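Local coordinates for phosphotransferase system, mannose/fructose/N-acetylgalactosamine-specific component IIB (Thermoanaerobacter tengcongensis, PDB 3LFJ), which probably passes a phosphoryl group from a phosphohistidine protein to a sugar, as the IIB component of a mannose-type phosphotransferase system, at residues 24-29 with 122-127; 50-55 with 100-105. One frame throughout, in Å; residues are numbered along the deposited sequence. Where two conformers were deposited one is given.

Contact 1. Residues 24-29 with 122-127; sequences IVFARI and TLNIGG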
ATOM      1  N   ILE A  24      -5.998   5.019  -9.706  1.00 17.87           N
ATOM      2  CA  ILE A  24      -5.520   4.668  -8.372  1.00 16.89           C
ATOM      3  C   ILE A  24      -6.139   5.621  -7.360  1.00 18.97           C
ATOM      4  O   ILE A  24      -5.807   6.811  -7.340  1.00 20.14           O
ATOM      5  CB  ILE A  24      -4.009   4.760  -8.325  1.00 16.76           C
ATOM      6  CG1 ILE A  24      -3.432   3.816  -9.377  1.00 20.50           C
ATOM      7  CG2 ILE A  24      -3.495   4.399  -6.915  1.00 17.58           C
ATOM      8  CD1 ILE A  24      -2.080   4.224  -9.852  1.00 27.85           C
ATOM      9  N   VAL A  25      -7.043   5.106  -6.527  1.00 17.26           N
ATOM     10  CA  VAL A  25      -7.733   5.980  -5.572  1.00 15.80           C
ATOM     11  C   VAL A  25      -7.028   6.065  -4.223  1.00 17.06           C
ATOM     12  O   VAL A  25      -7.258   7.004  -3.463  1.00 20.85           O
ATOM     13  CB  VAL A  25      -9.207   5.578  -5.363  1.00 18.89           C
ATOM     14  CG1 VAL A  25      -9.953   5.621  -6.688  1.00 24.16           C
ATOM     15  CG2 VAL A  25      -9.329   4.190  -4.714  1.00 18.98           C
ATOM     16  N   PHE A  26      -6.168   5.089  -3.931  1.00 16.38           N
ATOM     17  CA  PHE A  26      -5.444   5.056  -2.668  1.00 15.66           C
ATOM     18  C   PHE A  26      -4.359   4.005  -2.790  1.00 15.18           C
ATOM     19  O   PHE A  26      -4.448   3.129  -3.656  1.00 16.06           O
ATOM     20  CB  PHE A  26      -6.384   4.671  -1.519  1.00 17.75           C
ATOM     21  CG  PHE A  26      -5.944   5.183  -0.175  1.00 18.12           C
ATOM     22  CD1 PHE A  26      -6.010   6.542   0.122  1.00 19.22           C
ATOM     23  CD2 PHE A  26      -5.484   4.309   0.796  1.00 16.09           C
ATOM     24  CE1 PHE A  26      -5.632   7.019   1.359  1.00 19.21           C
ATOM     25  CE2 PHE A  26      -5.104   4.787   2.047  1.00 20.46           C
ATOM     26  CZ  PHE A  26      -5.174   6.143   2.318  1.00 18.64           C
ATOM     27  N   ALA A  27      -3.343   4.097  -1.939  1.00 14.73           N
ATOM     28  CA  ALA A  27      -2.320   3.051  -1.851  1.00 15.59           C
ATOM     29  C   ALA A  27      -1.923   2.893  -0.401  1.00 16.08           C
ATOM     30  O   ALA A  27      -1.753   3.878   0.321  1.00 16.01           O
ATOM     31  CB  ALA A  27      -1.115   3.375  -2.720  1.00 16.08           C
ATOM     32  N   ARG A  28      -1.767   1.649   0.024  1.00 12.85           N
ATOM     33  CA  ARG A  28      -1.487   1.345   1.425  1.00 13.94           C
ATOM     34  C   ARG A  28      -0.459   0.219   1.509  1.00 15.72           C
ATOM     35  O   ARG A  28      -0.491  -0.732   0.717  1.00 14.39           O
ATOM     36  CB  ARG A  28      -2.780   0.936   2.130  1.00 14.40           C
ATOM     37  CG  ARG A  28      -2.605   0.348   3.537  1.00 14.36           C
ATOM     38  CD  ARG A  28      -3.973   0.107   4.148  1.00 14.23           C
ATOM     39  NE  ARG A  28      -3.906  -0.622   5.409  1.00 14.37           N
ATOM     40  CZ  ARG A  28      -3.793  -0.041   6.607  1.00 15.67           C
ATOM     41  NH1 ARG A  28      -3.737  -0.801   7.683  1.00 16.75           N
ATOM     42  NH2 ARG A  28      -3.714   1.284   6.729  1.00 15.02           N
ATOM     43  N   ILE A  29       0.446   0.350   2.474  1.00 13.92           N
ATOM     44  CA  ILE A  29       1.408  -0.710   2.792  1.00 13.36           C
ATOM     45  C   ILE A  29       1.009  -1.340   4.117  1.00 13.49           C
ATOM     46  O   ILE A  29       0.893  -0.656   5.142  1.00 15.41           O
ATOM     47  CB  ILE A  29       2.854  -0.172   2.866  1.00 14.22           C
ATOM     48  CG1 ILE A  29       3.306   0.259   1.451  1.00 19.29           C
ATOM     49  CG2 ILE A  29       3.797  -1.245   3.472  1.00 16.03           C
ATOM     50  CD1 ILE A  29       4.585   1.086   1.402  1.00 20.15           C
ATOM     51  N   THR A 122      -0.776   9.212  -3.030  1.00 20.23           N
ATOM     52  CA  THR A 122      -0.859   9.140  -1.578  1.00 19.93           C
ATOM     53  C   THR A 122      -0.482   7.728  -1.166  1.00 19.96           C
ATOM     54  O   THR A 122      -0.986   6.755  -1.737  1.00 21.84           O
ATOM     55  CB  THR A 122      -2.283   9.411  -1.077  1.00 24.61           C
ATOM     56  OG1 THR A 122      -2.660  10.748  -1.419  1.00 27.55           O
ATOM     57  CG2 THR A 122      -2.375   9.245   0.442  1.00 25.60           C
ATOM     58  N   LEU A 123       0.386   7.626  -0.169  1.00 17.99           N
ATOM     59  CA  LEU A 123       0.854   6.335   0.303  1.00 16.75           C
ATOM     60  C   LEU A 123       0.684   6.272   1.807  1.00 15.33           C
ATOM     61  O   LEU A 123       1.368   6.988   2.552  1.00 17.89           O
ATOM     62  CB  LEU A 123       2.309   6.133  -0.086  1.00 16.24           C
ATOM     63  CG  LEU A 123       2.910   4.784   0.341  1.00 17.50           C
ATOM     64  CD1 LEU A 123       2.162   3.616  -0.292  1.00 17.01           C
ATOM     65  CD2 LEU A 123       4.367   4.732  -0.029  1.00 17.70           C
ATOM     66  N   ASN A 124      -0.216   5.399   2.238  1.00 14.54           N
ATOM     67  CA  ASN A 124      -0.550   5.194   3.635  1.00 14.40           C
ATOM     68  C   ASN A 124       0.251   4.013   4.195  1.00 19.57           C
ATOM     69  O   ASN A 124       0.127   2.888   3.713  1.00 17.38           O
ATOM     70  CB  ASN A 124      -2.054   4.942   3.716  1.00 15.24           C
ATOM     71  CG  ASN A 124      -2.477   4.302   5.005  1.00 16.91           C
ATOM     72  OD1 ASN A 124      -2.095   4.745   6.106  1.00 20.87           O
ATOM     73  ND2 ASN A 124      -3.285   3.274   4.892  1.00 12.99           N
ATOM     74  N   ILE A 125       1.102   4.277   5.185  1.00 15.88           N
ATOM     75  CA  ILE A 125       1.842   3.196   5.848  1.00 14.92           C
ATOM     76  C   ILE A 125       0.964   2.646   6.979  1.00 17.73           C
ATOM     77  O   ILE A 125       0.769   3.297   8.015  1.00 16.38           O
ATOM     78  CB  ILE A 125       3.200   3.697   6.413  1.00 15.89           C
ATOM     79  CG1 ILE A 125       3.971   4.539   5.381  1.00 17.09           C
ATOM     80  CG2 ILE A 125       4.015   2.515   6.914  1.00 16.33           C
ATOM     81  CD1 ILE A 125       4.211   3.840   4.016  1.00 18.65           C
ATOM     82  N   GLY A 126       0.399   1.463   6.765  1.00 15.44           N
ATOM     83  CA  GLY A 126      -0.579   0.885   7.667  1.00 14.59           C
ATOM     84  C   GLY A 126      -0.072  -0.158   8.646  1.00 15.91           C
ATOM     85  O   GLY A 126      -0.571  -0.253   9.772  1.00 21.14           O
ATOM     86  N   GLY A 127       0.901  -0.955   8.214  1.00 15.90           N
ATOM     87  CA  GLY A 127       1.398  -2.041   9.048  1.00 17.49           C
ATOM     88  C   GLY A 127       2.787  -2.464   8.632  1.00 17.76           C
ATOM     89  O   GLY A 127       3.014  -2.840   7.485  1.00 17.69           O
TER

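Contact 2. Residues 50-55 with 100-105; sequences SIVIID and VFLLFK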
ATOM      1  N   SER A  50     -12.025  -1.532  -6.251  1.00 18.84           N
ATOM      2  CA  SER A  50     -11.646  -2.887  -5.913  0.62 19.62           C
ATOM      3  C   SER A  50     -10.292  -2.828  -5.221  1.00 16.73           C
ATOM      4  O   SER A  50      -9.617  -1.809  -5.250  1.00 17.98           O
ATOM      5  CB  SER A  50     -11.534  -3.723  -7.170  0.62 24.12           C
ATOM      6  OG  SER A  50     -10.511  -3.194  -7.976  0.62 21.07           O
ATOM      7  N   ILE A  51      -9.930  -3.918  -4.567  1.00 14.34           N
ATOM      8  CA  ILE A  51      -8.621  -4.013  -3.917  1.00 15.60           C
ATOM      9  C   ILE A  51      -7.672  -4.744  -4.861  1.00 15.82           C
ATOM     10  O   ILE A  51      -7.970  -5.838  -5.321  1.00 17.88           O
ATOM     11  CB  ILE A  51      -8.719  -4.808  -2.611  1.00 15.05           C
ATOM     12  CG1 ILE A  51      -9.572  -4.038  -1.594  1.00 16.04           C
ATOM     13  CG2 ILE A  51      -7.295  -5.058  -2.043  1.00 15.35           C
ATOM     14  CD1 ILE A  51      -9.964  -4.845  -0.377  1.00 17.04           C
ATOM     15  N   VAL A  52      -6.549  -4.117  -5.178  1.00 14.67           N
ATOM     16  CA  VAL A  52      -5.517  -4.759  -5.964  1.00 14.68           C
ATOM     17  C   VAL A  52      -4.296  -4.908  -5.081  1.00 14.66           C
ATOM     18  O   VAL A  52      -3.695  -3.923  -4.660  1.00 14.24           O
ATOM     19  CB  VAL A  52      -5.175  -3.961  -7.225  1.00 15.68           C
ATOM     20  CG1 VAL A  52      -3.960  -4.573  -7.941  1.00 16.27           C
ATOM     21  CG2 VAL A  52      -6.387  -3.941  -8.158  1.00 18.34           C
ATOM     22  N   ILE A  53      -3.956  -6.155  -4.780  1.00 13.18           N
ATOM     23  CA  ILE A  53      -2.737  -6.455  -4.026  1.00 12.80           C
ATOM     24  C   ILE A  53      -1.627  -6.695  -5.016  1.00 13.30           C
ATOM     25  O   ILE A  53      -1.770  -7.506  -5.943  1.00 13.98           O
ATOM     26  CB  ILE A  53      -2.894  -7.699  -3.149  1.00 12.50           C
ATOM     27  CG1 ILE A  53      -4.025  -7.484  -2.131  1.00 14.73           C
ATOM     28  CG2 ILE A  53      -1.545  -7.992  -2.440  1.00 13.78           C
ATOM     29  CD1 ILE A  53      -4.375  -8.736  -1.338  1.00 14.00           C
ATOM     30  N   ILE A  54      -0.533  -5.958  -4.851  1.00 13.36           N
ATOM     31  CA  ILE A  54       0.632  -6.138  -5.720  1.00 13.99           C
ATOM     32  C   ILE A  54       1.753  -6.723  -4.880  1.00 13.47           C
ATOM     33  O   ILE A  54       2.265  -6.066  -3.970  1.00 13.65           O
ATOM     34  CB  ILE A  54       1.108  -4.814  -6.386  1.00 12.20           C
ATOM     35  CG1 ILE A  54      -0.007  -4.235  -7.245  1.00 13.00           C
ATOM     36  CG2 ILE A  54       2.337  -5.101  -7.248  1.00 14.08           C
ATOM     37  CD1 ILE A  54       0.313  -2.836  -7.817  1.00 13.24           C
ATOM     38  N   ASP A  55       2.093  -7.985  -5.147  1.00 13.36           N
ATOM     39  CA  ASP A  55       3.132  -8.685  -4.408  1.00 13.81           C
ATOM     40  C   ASP A  55       3.560  -9.927  -5.190  1.00 14.48           C
ATOM     41  O   ASP A  55       2.718 -10.752  -5.557  1.00 14.55           O
ATOM     42  CB  ASP A  55       2.593  -9.107  -3.038  1.00 14.80           C
ATOM     43  CG  ASP A  55       3.678  -9.626  -2.146  1.00 17.77           C
ATOM     44  OD1 ASP A  55       4.476  -8.800  -1.634  1.00 17.62           O
ATOM     45  OD2 ASP A  55       3.765 -10.858  -1.957  1.00 18.86           O
ATOM     46  N   VAL A 100      -9.155   1.553  -8.325  1.00 16.82           N
ATOM     47  CA  VAL A 100      -8.422   0.560  -7.523  1.00 16.98           C
ATOM     48  C   VAL A 100      -7.748   1.140  -6.279  1.00 14.87           C
ATOM     49  O   VAL A 100      -7.175   2.238  -6.297  1.00 16.20           O
ATOM     50  CB  VAL A 100      -7.356  -0.217  -8.360  1.00 19.61           C
ATOM     51  CG1 VAL A 100      -8.006  -0.902  -9.559  1.00 18.60           C
ATOM     52  CG2 VAL A 100      -6.235   0.701  -8.797  1.00 22.89           C
ATOM     53  N   PHE A 101      -7.838   0.373  -5.198  1.00 15.07           N
ATOM     54  CA  PHE A 101      -7.171   0.680  -3.932  1.00 15.78           C
ATOM     55  C   PHE A 101      -5.978  -0.279  -3.918  1.00 14.63           C
ATOM     56  O   PHE A 101      -6.170  -1.498  -3.842  1.00 15.32           O
ATOM     57  CB  PHE A 101      -8.155   0.394  -2.791  1.00 14.76           C
ATOM     58  CG  PHE A 101      -7.642   0.704  -1.405  1.00 15.85           C
ATOM     59  CD1 PHE A 101      -8.271   1.677  -0.613  1.00 15.30           C
ATOM     60  CD2 PHE A 101      -6.588  -0.022  -0.855  1.00 16.18           C
ATOM     61  CE1 PHE A 101      -7.838   1.942   0.680  1.00 17.04           C
ATOM     62  CE2 PHE A 101      -6.142   0.258   0.435  1.00 17.42           C
ATOM     63  CZ  PHE A 101      -6.775   1.232   1.208  1.00 17.95           C
ATOM     64  N   LEU A 102      -4.769   0.257  -4.059  1.00 13.29           N
ATOM     65  CA  LEU A 102      -3.569  -0.597  -4.090  1.00 13.43           C
ATOM     66  C   LEU A 102      -3.141  -0.977  -2.684  1.00 14.40           C
ATOM     67  O   LEU A 102      -3.073  -0.130  -1.793  1.00 15.30           O
ATOM     68  CB  LEU A 102      -2.414   0.117  -4.771  1.00 13.93           C
ATOM     69  CG  LEU A 102      -2.620   0.523  -6.230  1.00 14.11           C
ATOM     70  CD1 LEU A 102      -1.376   1.197  -6.760  1.00 15.40           C
ATOM     71  CD2 LEU A 102      -2.963  -0.702  -7.064  1.00 16.12           C
ATOM     72  N   LEU A 103      -2.853  -2.257  -2.503  1.00 12.68           N
ATOM     73  CA  LEU A 103      -2.379  -2.763  -1.231  1.00 13.18           C
ATOM     74  C   LEU A 103      -1.054  -3.494  -1.452  1.00 14.86           C
ATOM     75  O   LEU A 103      -0.979  -4.421  -2.259  1.00 16.06           O
ATOM     76  CB  LEU A 103      -3.450  -3.689  -0.649  1.00 15.77           C
ATOM     77  CG  LEU A 103      -3.208  -4.244   0.747  1.00 18.12           C
ATOM     78  CD1 LEU A 103      -2.953  -3.104   1.719  1.00 19.38           C
ATOM     79  CD2 LEU A 103      -4.434  -5.055   1.176  1.00 15.99           C
ATOM     80  N   PHE A 104      -0.012  -3.050  -0.757  1.00 12.41           N
ATOM     81  CA  PHE A 104       1.316  -3.695  -0.827  1.00 13.71           C
ATOM     82  C   PHE A 104       1.644  -4.313   0.502  1.00 14.67           C
ATOM     83  O   PHE A 104       1.238  -3.819   1.540  1.00 14.33           O
ATOM     84  CB  PHE A 104       2.421  -2.652  -1.128  1.00 12.99           C
ATOM     85  CG  PHE A 104       2.224  -1.918  -2.394  1.00 12.98           C
ATOM     86  CD1 PHE A 104       2.736  -2.423  -3.576  1.00 13.89           C
ATOM     87  CD2 PHE A 104       1.507  -0.714  -2.425  1.00 14.74           C
ATOM     88  CE1 PHE A 104       2.556  -1.737  -4.787  1.00 13.71           C
ATOM     89  CE2 PHE A 104       1.323  -0.029  -3.634  1.00 16.39           C
ATOM     90  CZ  PHE A 104       1.851  -0.536  -4.811  1.00 14.12           C
ATOM     91  N   LYS A 105       2.425  -5.386   0.475  1.00 13.07           N
ATOM     92  CA  LYS A 105       2.928  -5.970   1.702  1.00 12.70           C
ATOM     93  C   LYS A 105       4.110  -5.177   2.288  1.00 12.76           C
ATOM     94  O   LYS A 105       4.320  -5.170   3.500  1.00 15.77           O
ATOM     95  CB  LYS A 105       3.365  -7.409   1.409  1.00 16.07           C
ATOM     96  CG  LYS A 105       3.602  -8.276   2.622  1.00 19.75           C
ATOM     97  CD  LYS A 105       4.009  -9.667   2.132  1.00 18.63           C
ATOM     98  CE  LYS A 105       4.208 -10.620   3.295  1.00 22.70           C
ATOM     99  NZ  LYS A 105       4.634 -11.966   2.751  1.00 30.82           N
TER
HETATM  100  O   HOH W   1       3.877  -6.184  -1.808  1.00 13.66           O
HETATM  101  O   HOH W   2       3.051 -12.279   0.382  1.00 31.28           O

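Contact 1. Residues 24-29 with 122-127
R28 pairs with N124, and I29 with I125, in a parallel strand contact deep inside the main sheet, where strand 22-30 lies beside strand 122-127. A27 O accepts N124 N at 2.9 Å, and N124 O accepts I29 N at 2.8 Å. At the C-terminal end the ladder converges on one acceptor: I29 O takes G126 N at 2.7 Å and G127 N at 3.1 Å, the second in the carbonyl plane on a lone pair. On the face carrying I29, I29 CD1 reaches L123 CD1 (3.9 Å), and the I29 side chain lies alongside that of I125, their CD1 methyls meeting. On the other face the F26 ring passes N124 CB at 3.5 Å from CE2. R28, extended with CG anti to the backbone N (chi1 170°), sends its guanidinium past N124, and G126 CA lies over one guanidinium face, 3.3 Å from NH2, an approach that the lack of a side chain at G126 permits. D30 and the carbonyl of Q165 hold the two ends of that group. A leucine at R28 would probably leave D30 without its salt-bridge partner and Q165 O without this donor. Such neighbouring parallel strands form the centre of an open alpha/beta sheet, consistent with the sorbose-type IIB fold.

Contact 2. Residues 50-55 with 100-105
V52 and L102 lie side by side on one face of two adjacent parallel strands, with L102 CD2 3.9 Å from V52 CB. The same methyl reaches I54 CD1 at 4.0 Å, so that one leucine branch touches two residues of strand 50-54. Toward the N-terminal ends, V52 CG2 meets V100 CG1 at 3.7 Å. At the other end, the F104 ring lies alongside I54, its CE1 3.8 Å from I54 CB; with F104 CG anti to its carbonyl carbon (chi1 -59°), the ring is carried toward strand 50-54. On the reverse face I53 runs beside L103. Beneath the side chains, the backbones alternate as donor and acceptor: F101 N to S50 O, V52 N to F101 O, L103 N to V52 O and I54 N to L103 O.

Past I54 the strands part, and a water takes over the bridging. It donates to I54 O and to D55 OD1, each at 2.7 Å, and accepts K105 N at 2.8 Å. A second water joins D55 OD2 to K105 NZ, whose direct separation is 4.9 Å. D55 is the N-cap of helix 56-60, its OD2 accepting L58 N. Further out, helix 107-115 packs V113 on I54 and F104, while helix 38-43 covers I51 and F101. Direct amide bonds between apolar layers thus give way to water: one molecule satisfies I54 O, D55 OD1 and K105 N together, and the acid and lysine are probably coupled mainly through solvent.

How the contacts relate
The two contacts lie side by side in one mixed sheet, their centres about 9 Å apart. Strand 22-30 of contact 1 neighbours strand 98-104 of contact 2, so the sheet runs 50-54, 98-104, 22-30, 122-127 through its middle. Backbone bonds from R28 to L102 and F104 probably join them, and the rings of F26 and F101 meet on one face beside helix 38-43. Along the chain, both segments of contact 2 fall between those of contact 1. This enclosed order ties early and late parts of the chain into a single unit, and the C-terminal end of strand 22-30 runs into the loop that carries the phosphorylated histidine in related IIB proteins.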